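Local coordinates for paenibacillus xanthan lyase (Paenibacillus, PDB 6F2P), which is a family 8 polysaccharide lyase that cleaves xanthan, probably by beta-elimination at a uronic-acid residue, at residues A[238-241]-A[242-246]; A[338-341]-A[342-346]; A[428-432]-A[433-437]; A[320-323]-A[324-328]. All blocks are in the same frame, centred on the assembly; numbering follows the deposited sequence.

Three contacts follow side chains along helices and the fourth turns a loop. Interaction 1 is the most buried, near the C-terminal end of helix 229-244; interactions 2 and 4, each partly buried, lie on the successive helices 340-351 and 312-328 and touch, Ala346 O meeting Leu326 CD1 at 3.8 Å. Interactions 1 and 2 share Arg305, which pairs with Asp341 and lies against the Phe242 ring. Apolar pairs, mostly i to i+4, and helical backbone bonds make up these sites, joined in interaction 4 by a sulfur-aromatic contact. Interaction 3, also partly buried and centred about 30 Å or more from the other centres, lies in the beta-rich domain, where an aspartate and a water link a turn's residues.

Interaction 1: A[238-241]-A[242-246]; sequences ADLI and FILNG
Asp239 O accepts the N-H of Ile243 at 2.9 Å, with an N-H...O angle of 164°. The donor's own side chain borders that oxygen: Ile243 CG1 stands beside its backbone N (chi1 -61°), which folds the branch back onto the preceding turn and leaves CG1 3.2 Å from Asp239 O. The bonds from Leu244 N to Leu240 O (3.0 Å) and from Phe242 N to Ala238 O (3.1 Å) continue the i to i+4 ladder of an alpha-helix in its last turn, before Asn245 departs from helical angles. One side-chain pair repeats this spacing: Leu240 and Leu244 run side by side in the same direction, and their methyls meet at Leu240 CD2 and Leu244 CD1, 3.9 Å apart. Phe242 touches the earlier turn through its CB, 3.4 Å from Ala238 O, whereas CG is anti to the backbone N (chi1 173°) and the ring swings outward, to be met by the cations of Lys12 and Arg305. Lys12 NZ also bonds to Phe242 O and Ile243 O, which would place a positive charge where the carbonyls at a helix end tend to be electron-rich. Helix 229-244 belongs to the alpha-helical domain that family 8 lyases carry at the N-terminus. Within it, Ile243 is packed against Tyr13 and Met16 of helix 4-18 and Ile183 of helix 168-184, Leu240 reaches Ala179 of that second helix, and Leu244 lies on Val191 and Arg195 of helix 188-197.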
loop_
_atom_site.group_PDB
_atom_site.type_symbol
_atom_site.label_atom_id
_atom_site.label_comp_id
_atom_site.label_asym_id
_atom_site.label_seq_id
_atom_site.Cartn_x
_atom_site.Cartn_y
_atom_site.Cartn_z
ATOM N N ALA A 238 16.623 -19.750 6.255
ATOM C CA ALA A 238 17.863 -19.830 5.501
ATOM C C ALA A 238 18.799 -20.867 6.123
ATOM O O ALA A 238 19.556 -21.526 5.416
ATOM C CB ALA A 238 18.535 -18.469 5.423
ATOM N N ASP A 239 18.743 -21.021 7.445
ATOM C CA ASP A 239 19.613 -21.986 8.103
ATOM C C ASP A 239 19.120 -23.404 7.872
ATOM O O ASP A 239 19.912 -24.288 7.557
ATOM C CB ASP A 239 19.779 -21.692 9.598
ATOM C CG ASP A 239 20.894 -20.696 9.877
ATOM O OD1 ASP A 239 21.573 -20.263 8.919
ATOM O OD2 ASP A 239 21.104 -20.352 11.060
ATOM N N LEU A 240 17.817 -23.618 8.012
ATOM C CA LEU A 240 17.252 -24.939 7.763
ATOM C C LEU A 240 17.488 -25.403 6.333
ATOM O O LEU A 240 17.838 -26.561 6.100
ATOM C CB LEU A 240 15.764 -24.962 8.062
ATOM C CG LEU A 240 15.422 -25.623 9.392
ATOM C CD1 LEU A 240 13.936 -25.872 9.464
ATOM C CD2 LEU A 240 16.196 -26.921 9.553
ATOM N N ILE A 241 17.303 -24.500 5.379
ATOM C CA ILE A 241 17.564 -24.829 3.986
ATOM C C ILE A 241 19.019 -25.246 3.802
ATOM O O ILE A 241 19.298 -26.260 3.162
ATOM C CB ILE A 241 17.209 -23.664 3.046
ATOM C CG1 ILE A 241 15.696 -23.553 2.891
ATOM C CG2 ILE A 241 17.858 -23.844 1.685
ATOM C CD1 ILE A 241 15.270 -22.199 2.368
ATOM N N PHE A 242 19.934 -24.476 4.387
ATOM C CA PHE A 242 21.364 -24.739 4.250
ATOM C C PHE A 242 21.776 -26.090 4.836
ATOM O O PHE A 242 22.535 -26.830 4.217
ATOM C CB PHE A 242 22.173 -23.623 4.900
ATOM C CG PHE A 242 23.647 -23.891 4.947
ATOM C CD1 PHE A 242 24.455 -23.574 3.871
ATOM C CD2 PHE A 242 24.236 -24.443 6.083
ATOM C CE1 PHE A 242 25.821 -23.813 3.912
ATOM C CE2 PHE A 242 25.603 -24.685 6.132
ATOM C CZ PHE A 242 26.395 -24.369 5.044
ATOM N N ILE A 243 21.286 -26.400 6.033
ATOM C CA ILE A 243 21.628 -27.654 6.704
ATOM C C ILE A 243 21.106 -28.863 5.926
ATOM O O ILE A 243 21.843 -29.817 5.640
ATOM C CB ILE A 243 21.070 -27.682 8.153
ATOM C CG1 ILE A 243 21.663 -26.537 8.971
ATOM C CG2 ILE A 243 21.359 -29.013 8.844
ATOM C CD1 ILE A 243 20.896 -26.224 10.234
ATOM N N LEU A 244 19.827 -28.802 5.572
ATOM C CA LEU A 244 19.153 -29.927 4.947
ATOM C C LEU A 244 19.532 -30.093 3.481
ATOM O O LEU A 244 19.300 -31.147 2.893
ATOM C CB LEU A 244 17.646 -29.752 5.077
ATOM C CG LEU A 244 17.180 -29.730 6.529
ATOM C CD1 LEU A 244 15.687 -29.446 6.605
ATOM C CD2 LEU A 244 17.514 -31.052 7.181
ATOM N N ASN A 245 20.121 -29.047 2.908
ATOM C CA ASN A 245 20.377 -28.979 1.472
ATOM C C ASN A 245 21.234 -30.119 0.953
ATOM O O ASN A 245 22.320 -30.364 1.460
ATOM C CB ASN A 245 21.033 -27.645 1.125
ATOM C CG ASN A 245 21.416 -27.545 -0.332
ATOM O OD1 ASN A 245 22.582 -27.318 -0.656
ATOM N ND2 ASN A 245 20.435 -27.714 -1.224
ATOM N N GLY A 246 20.737 -30.812 -0.065
ATOM C CA GLY A 246 21.461 -31.929 -0.638
ATOM C C GLY A 246 21.112 -33.263 -0.002
ATOM O O GLY A 246 21.437 -34.313 -0.552
#

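Interaction 2: A[338-341]-A[342-346]; sequences VSID and LIIAA
Val338 and Leu342 meet at the start of helix 340-351, where apolar contacts form the first group. The two side chains cross at about a right angle, Val338 CG2 lying 3.6 Å from Leu342 CB, and the same methyl continues to Ile343 CG1 at 3.9 Å. Because Ser339 is the N-cap, Val338 precedes the cap and Ile343 is the fourth residue after it, the pairing of a hydrophobic staple. Val338 CG2 makes both contacts from the position between its backbone N and carbonyl carbon (chi1 -58° for CG1). Two residues further along, Ile340 CG2 and Ile344 CD1 approach obliquely to 3.7 Å. With Leu342 replaced by an alanine, which lacks the branch lying against Val338 CB, a gap would probably open between the valine and Ala301 and Arg305 of helix 292-307. The backbone bonds form a second group: Ile344 N reaches Ile340 O at 2.8 Å, Ile343 N reaches Ser339 O at 2.9 Å, and Ala345 N reaches Asp341 O at 3.0 Å. Polar side chains make up the third. Ser339 OG lies 3.5 Å from Leu342 N and also borders the leucine branch, while Asp341, its CG anti to the backbone N (chi1 -155°), sends OD2 across to helix 292-307, into a salt bridge with Arg305 NH2. An acidic group in the first turn is probably favourable beside the N-terminal end of the helix dipole, so that the dipole and the neighbouring Arg305 would both tend to keep Asp341 charged.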
loop_
_atom_site.group_PDB
_atom_site.type_symbol
_atom_site.label_atom_id
_atom_site.label_comp_id
_atom_site.label_asym_id
_atom_site.label_seq_id
_atom_site.Cartn_x
_atom_site.Cartn_y
_atom_site.Cartn_z
ATOM N N VAL A 338 29.462 -11.992 14.365
ATOM C CA VAL A 338 29.050 -13.325 13.936
ATOM C C VAL A 338 30.018 -14.429 14.334
ATOM O O VAL A 338 31.102 -14.178 14.871
ATOM C CB VAL A 338 28.892 -13.385 12.414
ATOM C CG1 VAL A 338 27.880 -12.360 11.960
ATOM C CG2 VAL A 338 30.233 -13.156 11.749
ATOM N N SER A 339 29.616 -15.660 14.042
ATOM C CA SER A 339 30.408 -16.828 14.393
ATOM C C SER A 339 31.614 -16.944 13.478
ATOM O O SER A 339 31.703 -16.250 12.453
ATOM C CB SER A 339 29.564 -18.087 14.266
ATOM O OG SER A 339 29.258 -18.339 12.903
ATOM N N ILE A 340 32.534 -17.833 13.843
ATOM C CA ILE A 340 33.746 -18.026 13.065
ATOM C C ILE A 340 33.385 -18.459 11.657
ATOM O O ILE A 340 33.922 -17.934 10.686
ATOM C CB ILE A 340 34.686 -19.048 13.725
ATOM C CG1 ILE A 340 35.248 -18.463 15.022
ATOM C CG2 ILE A 340 35.822 -19.426 12.775
ATOM C CD1 ILE A 340 35.985 -19.460 15.886
ATOM N N ASP A 341 32.450 -19.397 11.562
ATOM C CA ASP A 341 31.969 -19.900 10.286
ATOM C C ASP A 341 31.619 -18.767 9.329
ATOM O O ASP A 341 32.044 -18.758 8.168
ATOM C CB ASP A 341 30.734 -20.763 10.510
ATOM C CG ASP A 341 30.532 -21.766 9.411
ATOM O OD1 ASP A 341 31.545 -22.199 8.818
ATOM O OD2 ASP A 341 29.367 -22.121 9.138
ATOM N N LEU A 342 30.851 -17.806 9.829
ATOM C CA LEU A 342 30.459 -16.665 9.018
ATOM C C LEU A 342 31.616 -15.710 8.761
ATOM O O LEU A 342 31.671 -15.086 7.704
ATOM C CB LEU A 342 29.283 -15.932 9.655
ATOM C CG LEU A 342 27.987 -16.722 9.528
ATOM C CD1 LEU A 342 26.945 -16.211 10.495
ATOM C CD2 LEU A 342 27.500 -16.636 8.090
ATOM N N ILE A 343 32.538 -15.595 9.719
ATOM C CA ILE A 343 33.728 -14.774 9.524
ATOM C C ILE A 343 34.498 -15.314 8.334
ATOM O O ILE A 343 34.950 -14.566 7.459
ATOM C CB ILE A 343 34.642 -14.819 10.742
ATOM C CG1 ILE A 343 33.952 -14.165 11.937
ATOM C CG2 ILE A 343 35.962 -14.133 10.436
ATOM C CD1 ILE A 343 34.789 -14.129 13.164
ATOM N N ILE A 344 34.620 -16.634 8.297
ATOM C CA ILE A 344 35.305 -17.305 7.210
ATOM C C ILE A 344 34.601 -17.025 5.893
ATOM O O ILE A 344 35.233 -16.583 4.928
ATOM C CB ILE A 344 35.377 -18.806 7.465
ATOM C CG1 ILE A 344 36.211 -19.074 8.722
ATOM C CG2 ILE A 344 35.971 -19.514 6.267
ATOM C CD1 ILE A 344 36.107 -20.492 9.221
ATOM N N ALA A 345 33.291 -17.260 5.865
ATOM C CA ALA A 345 32.485 -17.001 4.671
ATOM C C ALA A 345 32.578 -15.544 4.243
ATOM O O ALA A 345 32.778 -15.252 3.071
ATOM C CB ALA A 345 31.040 -17.387 4.902
ATOM N N ALA A 346 32.447 -14.632 5.200
ATOM C CA ALA A 346 32.476 -13.203 4.907
ATOM C C ALA A 346 33.819 -12.776 4.352
ATOM O O ALA A 346 33.880 -12.044 3.374
ATOM C CB ALA A 346 32.149 -12.395 6.157
#

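Interaction 3: A[428-432]-A[433-437]; sequences ATVDN and YRLPG
Asp431 reaches forward along the chain to Tyr433 and Arg434, two and three residues on. From CB, a first torsion with CG anti to the backbone N (chi1 -178°) carries the carboxylate alongside the turn, and CG comes within 3.8 Å of Tyr433 N. Beyond it, OD1 accepts the N-H of Tyr433 at 2.9 Å (N-H...O 154°), approached from above the carboxylate plane. OD1 also lies at the edge of the tyrosine ring, 3.2 Å from Tyr433 CD2, with carboxylate and ring turned 78° against each other. The other oxygen, OD2, faces the aliphatic part of Arg434, 3.8 Å from its CG, and accepts a hydrogen from a water 2.6 Å away; that water in turn takes an N-H from Arg434 NH1 at 3.2 Å. The side-chain bond to Tyr433 N makes an Asx turn, and it coincides with a type I beta turn from Asp431 to Arg434, whose closing bond runs from Arg434 N to Asp431 O at 2.9 Å. The turn lies in the super-sandwich domain of this family 8 lyase, on the loop between helix 426-429 and strand 439-441. The guanidinium of Arg434 finds its direct carboxylate partner in Glu509 and a cation-pi partner in Trp603, while Trp405 stacks on the Tyr433 ring. Away from the carboxylate, Leu435 packs with its methyl groups beside the Asn432 amide, obliquely, and Val430 CG1 is 4.3 Å from Leu435 CD2.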
loop_
_atom_site.group_PDB
_atom_site.type_symbol
_atom_site.label_atom_id
_atom_site.label_comp_id
_atom_site.label_asym_id
_atom_site.label_seq_id
_atom_site.Cartn_x
_atom_site.Cartn_y
_atom_site.Cartn_z
ATOM N N ALA A 428 17.989 6.887 22.211
ATOM C CA ALA A 428 17.927 7.097 23.656
ATOM C C ALA A 428 18.159 8.553 24.035
ATOM O O ALA A 428 18.062 8.912 25.209
ATOM C CB ALA A 428 18.918 6.186 24.381
ATOM N N THR A 429 18.457 9.385 23.038
ATOM C CA THR A 429 18.749 10.800 23.273
ATOM C C THR A 429 17.823 11.756 22.523
ATOM O O THR A 429 17.540 12.845 23.019
ATOM C CB THR A 429 20.192 11.152 22.882
ATOM O OG1 THR A 429 20.474 10.602 21.590
ATOM C CG2 THR A 429 21.184 10.594 23.890
ATOM N N VAL A 430 17.370 11.359 21.330
ATOM C CA VAL A 430 16.529 12.220 20.489
ATOM C C VAL A 430 15.229 12.628 21.191
ATOM O O VAL A 430 14.707 11.897 22.032
ATOM C CB VAL A 430 16.196 11.547 19.123
ATOM C CG1 VAL A 430 15.198 10.413 19.305
ATOM C CG2 VAL A 430 15.647 12.563 18.134
ATOM N N ASP A 431 14.719 13.809 20.865
ATOM C CA ASP A 431 13.420 14.216 21.375
ATOM C C ASP A 431 12.324 13.468 20.608
ATOM O O ASP A 431 11.966 13.848 19.485
ATOM C CB ASP A 431 13.238 15.726 21.243
ATOM C CG ASP A 431 11.914 16.201 21.811
ATOM O OD1 ASP A 431 11.104 15.338 22.231
ATOM O OD2 ASP A 431 11.676 17.435 21.828
ATOM N N ASN A 432 11.791 12.411 21.218
ATOM C CA ASN A 432 10.769 11.585 20.577
ATOM C C ASN A 432 9.421 12.279 20.412
ATOM O O ASN A 432 8.485 11.700 19.858
ATOM C CB ASN A 432 10.583 10.260 21.324
ATOM C CG ASN A 432 11.699 9.279 21.047
ATOM O OD1 ASN A 432 12.642 9.159 21.827
ATOM N ND2 ASN A 432 11.604 8.578 19.923
ATOM N N TYR A 433 9.321 13.512 20.896
ATOM C CA TYR A 433 8.126 14.315 20.657
ATOM C C TYR A 433 8.242 15.072 19.331
ATOM O O TYR A 433 7.257 15.613 18.822
ATOM C CB TYR A 433 7.886 15.292 21.806
ATOM C CG TYR A 433 7.626 14.630 23.145
ATOM C CD1 TYR A 433 6.417 13.999 23.411
ATOM C CD2 TYR A 433 8.582 14.655 24.153
ATOM C CE1 TYR A 433 6.178 13.397 24.636
ATOM C CE2 TYR A 433 8.353 14.062 25.377
ATOM C CZ TYR A 433 7.151 13.433 25.618
ATOM O OH TYR A 433 6.922 12.836 26.847
ATOM N N ARG A 434 9.450 15.079 18.773
ATOM C CA ARG A 434 9.752 15.799 17.544
ATOM C C ARG A 434 10.550 14.955 16.566
ATOM O O ARG A 434 11.662 15.331 16.179
ATOM C CB ARG A 434 10.540 17.071 17.858
ATOM C CG ARG A 434 9.722 18.111 18.604
ATOM C CD ARG A 434 10.468 19.427 18.748
ATOM N NE ARG A 434 9.575 20.474 19.241
ATOM C CZ ARG A 434 9.970 21.524 19.956
ATOM N NH1 ARG A 434 11.248 21.669 20.264
ATOM N NH2 ARG A 434 9.085 22.428 20.358
ATOM N N LEU A 435 9.984 13.818 16.167
ATOM C CA LEU A 435 10.592 12.965 15.151
ATOM C C LEU A 435 10.423 13.563 13.736
ATOM O O LEU A 435 9.353 14.089 13.392
ATOM C CB LEU A 435 9.984 11.566 15.220
ATOM C CG LEU A 435 10.262 10.809 16.519
ATOM C CD1 LEU A 435 9.611 9.424 16.523
ATOM C CD2 LEU A 435 11.763 10.707 16.734
ATOM N N PRO A 436 11.480 13.474 12.902
ATOM C CA PRO A 436 11.503 14.139 11.588
ATOM C C PRO A 436 10.317 13.789 10.700
ATOM O O PRO A 436 9.864 12.639 10.669
ATOM C CB PRO A 436 12.789 13.618 10.948
ATOM C CG PRO A 436 13.659 13.219 12.115
ATOM C CD PRO A 436 12.717 12.718 13.169
ATOM N N GLY A 437 9.802 14.791 10.000
ATOM C CA GLY A 437 8.760 14.576 9.015
ATOM C C GLY A 437 7.363 14.589 9.591
ATOM O O GLY A 437 6.401 14.879 8.881
HETATM O O HOH W 1 13.311 19.277 20.890
#

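Interaction 4: A[320-323]-A[324-328]; sequences RMVK and YWLLL
Met321 and Trp325, four residues apart on helix 312-328, lie side by side and point the same way, forming an i to i+4 Met-aromatic contact. The sulfur approaches obliquely: Met321 SD is 4.7 Å from the centroid of the six-membered ring, 52° off its normal, and 3.8 Å from Trp325 CH2. Met321 CG, set between its backbone N and carbonyl carbon (chi1 67°), brings the thioether alongside that benzo end. Substituting an alanine for the tryptophan would probably leave Met321 SD without its aromatic neighbour and free the thioether to turn, besides removing cover from Ile303 of helix 292-307. Val322 and Leu326 repeat the parallel arrangement, with Val322 CG1 and Leu326 CD1 3.6 Å apart, and they face helices 292-307 and 340-351. Lys323 instead crosses Leu327 at a slant, its CG 3.7 Å from Leu327 CD1, before the extended chain carries NZ away to bond with Val355 O. Beneath these side chains Trp325 N donates to Met321 O at 3.1 Å. The same oxygen also sits over one face of the indole, 3.2 Å above its plane and displaced toward the rim.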
loop_
_atom_site.group_PDB
_atom_site.type_symbol
_atom_site.label_atom_id
_atom_site.label_comp_id
_atom_site.label_asym_id
_atom_site.label_seq_id
_atom_site.Cartn_x
_atom_site.Cartn_y
_atom_site.Cartn_z
ATOM N N ARG A 320 27.303 -10.211 -4.215
ATOM C CA ARG A 320 27.694 -8.876 -4.637
ATOM C C ARG A 320 27.174 -7.829 -3.667
ATOM O O ARG A 320 27.878 -6.885 -3.334
ATOM C CB ARG A 320 27.212 -8.574 -6.060
ATOM C CG ARG A 320 27.977 -9.323 -7.142
ATOM C CD ARG A 320 27.693 -8.767 -8.528
ATOM N NE ARG A 320 28.419 -7.528 -8.787
ATOM C CZ ARG A 320 27.918 -6.485 -9.444
ATOM N NH1 ARG A 320 26.674 -6.521 -9.904
ATOM N NH2 ARG A 320 28.659 -5.401 -9.630
ATOM N N MET A 321 25.942 -7.990 -3.208
ATOM C CA MET A 321 25.390 -6.988 -2.317
ATOM C C MET A 321 26.033 -7.087 -0.922
ATOM O O MET A 321 26.375 -6.068 -0.313
ATOM C CB MET A 321 23.855 -7.057 -2.289
ATOM C CG MET A 321 23.268 -8.316 -1.676
ATOM S SD MET A 321 21.463 -8.282 -1.643
ATOM C CE MET A 321 21.068 -8.713 -3.333
ATOM N N VAL A 322 26.233 -8.311 -0.437
ATOM C CA VAL A 322 26.909 -8.515 0.839
ATOM C C VAL A 322 28.345 -7.981 0.805
ATOM O O VAL A 322 28.799 -7.354 1.765
ATOM C CB VAL A 322 26.872 -9.994 1.283
ATOM C CG1 VAL A 322 27.802 -10.248 2.469
ATOM C CG2 VAL A 322 25.465 -10.381 1.651
ATOM N N LYS A 323 29.051 -8.203 -0.300
ATOM C CA LYS A 323 30.405 -7.673 -0.416
ATOM C C LYS A 323 30.407 -6.161 -0.271
ATOM O O LYS A 323 31.189 -5.612 0.508
ATOM C CB LYS A 323 31.061 -8.068 -1.740
ATOM C CG LYS A 323 32.534 -7.666 -1.826
ATOM C CD LYS A 323 33.287 -8.488 -2.856
ATOM C CE LYS A 323 34.784 -8.216 -2.781
ATOM N NZ LYS A 323 35.578 -9.091 -3.695
ATOM N N TYR A 324 29.524 -5.506 -1.024
ATOM C CA TYR A 324 29.328 -4.057 -0.966
ATOM C C TYR A 324 29.202 -3.568 0.465
ATOM O O TYR A 324 29.917 -2.655 0.880
ATOM C CB TYR A 324 28.071 -3.659 -1.752
ATOM C CG TYR A 324 27.731 -2.179 -1.708
ATOM C CD1 TYR A 324 28.557 -1.237 -2.312
ATOM C CD2 TYR A 324 26.578 -1.726 -1.083
ATOM C CE1 TYR A 324 28.249 0.119 -2.284
ATOM C CE2 TYR A 324 26.260 -0.371 -1.050
ATOM C CZ TYR A 324 27.100 0.546 -1.657
ATOM O OH TYR A 324 26.806 1.897 -1.635
ATOM N N TRP A 325 28.300 -4.191 1.216
ATOM C CA TRP A 325 28.059 -3.802 2.596
ATOM C C TRP A 325 29.245 -4.092 3.519
ATOM O O TRP A 325 29.482 -3.359 4.481
ATOM C CB TRP A 325 26.810 -4.498 3.132
ATOM C CG TRP A 325 25.537 -4.079 2.455
ATOM C CD1 TRP A 325 25.211 -2.825 2.003
ATOM C CD2 TRP A 325 24.413 -4.920 2.149
ATOM N NE1 TRP A 325 23.951 -2.839 1.443
ATOM C CE2 TRP A 325 23.444 -4.112 1.517
ATOM C CE3 TRP A 325 24.134 -6.279 2.348
ATOM C CZ2 TRP A 325 22.218 -4.619 1.088
ATOM C CZ3 TRP A 325 22.920 -6.782 1.919
ATOM C CH2 TRP A 325 21.976 -5.956 1.298
ATOM N N LEU A 326 29.980 -5.164 3.246
ATOM C CA LEU A 326 31.096 -5.548 4.112
ATOM C C LEU A 326 32.257 -4.593 3.921
ATOM O O LEU A 326 32.949 -4.245 4.874
ATOM C CB LEU A 326 31.551 -6.971 3.824
ATOM C CG LEU A 326 30.663 -8.093 4.347
ATOM C CD1 LEU A 326 31.089 -9.428 3.754
ATOM C CD2 LEU A 326 30.743 -8.128 5.858
ATOM N N LEU A 327 32.457 -4.164 2.679
ATOM C CA LEU A 327 33.505 -3.207 2.343
ATOM C C LEU A 327 33.249 -1.846 2.992
ATOM O O LEU A 327 34.178 -1.081 3.264
ATOM C CB LEU A 327 33.599 -3.058 0.819
ATOM C CG LEU A 327 34.112 -4.291 0.077
ATOM C CD1 LEU A 327 33.825 -4.173 -1.396
ATOM C CD2 LEU A 327 35.601 -4.474 0.315
ATOM N N LEU A 328 31.978 -1.546 3.231
ATOM C CA LEU A 328 31.611 -0.285 3.848
ATOM C C LEU A 328 31.793 -0.365 5.346
ATOM O O LEU A 328 31.957 0.658 6.004
ATOM C CB LEU A 328 30.164 0.074 3.516
ATOM C CG LEU A 328 29.921 0.450 2.056
ATOM C CD1 LEU A 328 28.444 0.588 1.773
ATOM C CD2 LEU A 328 30.633 1.733 1.725
#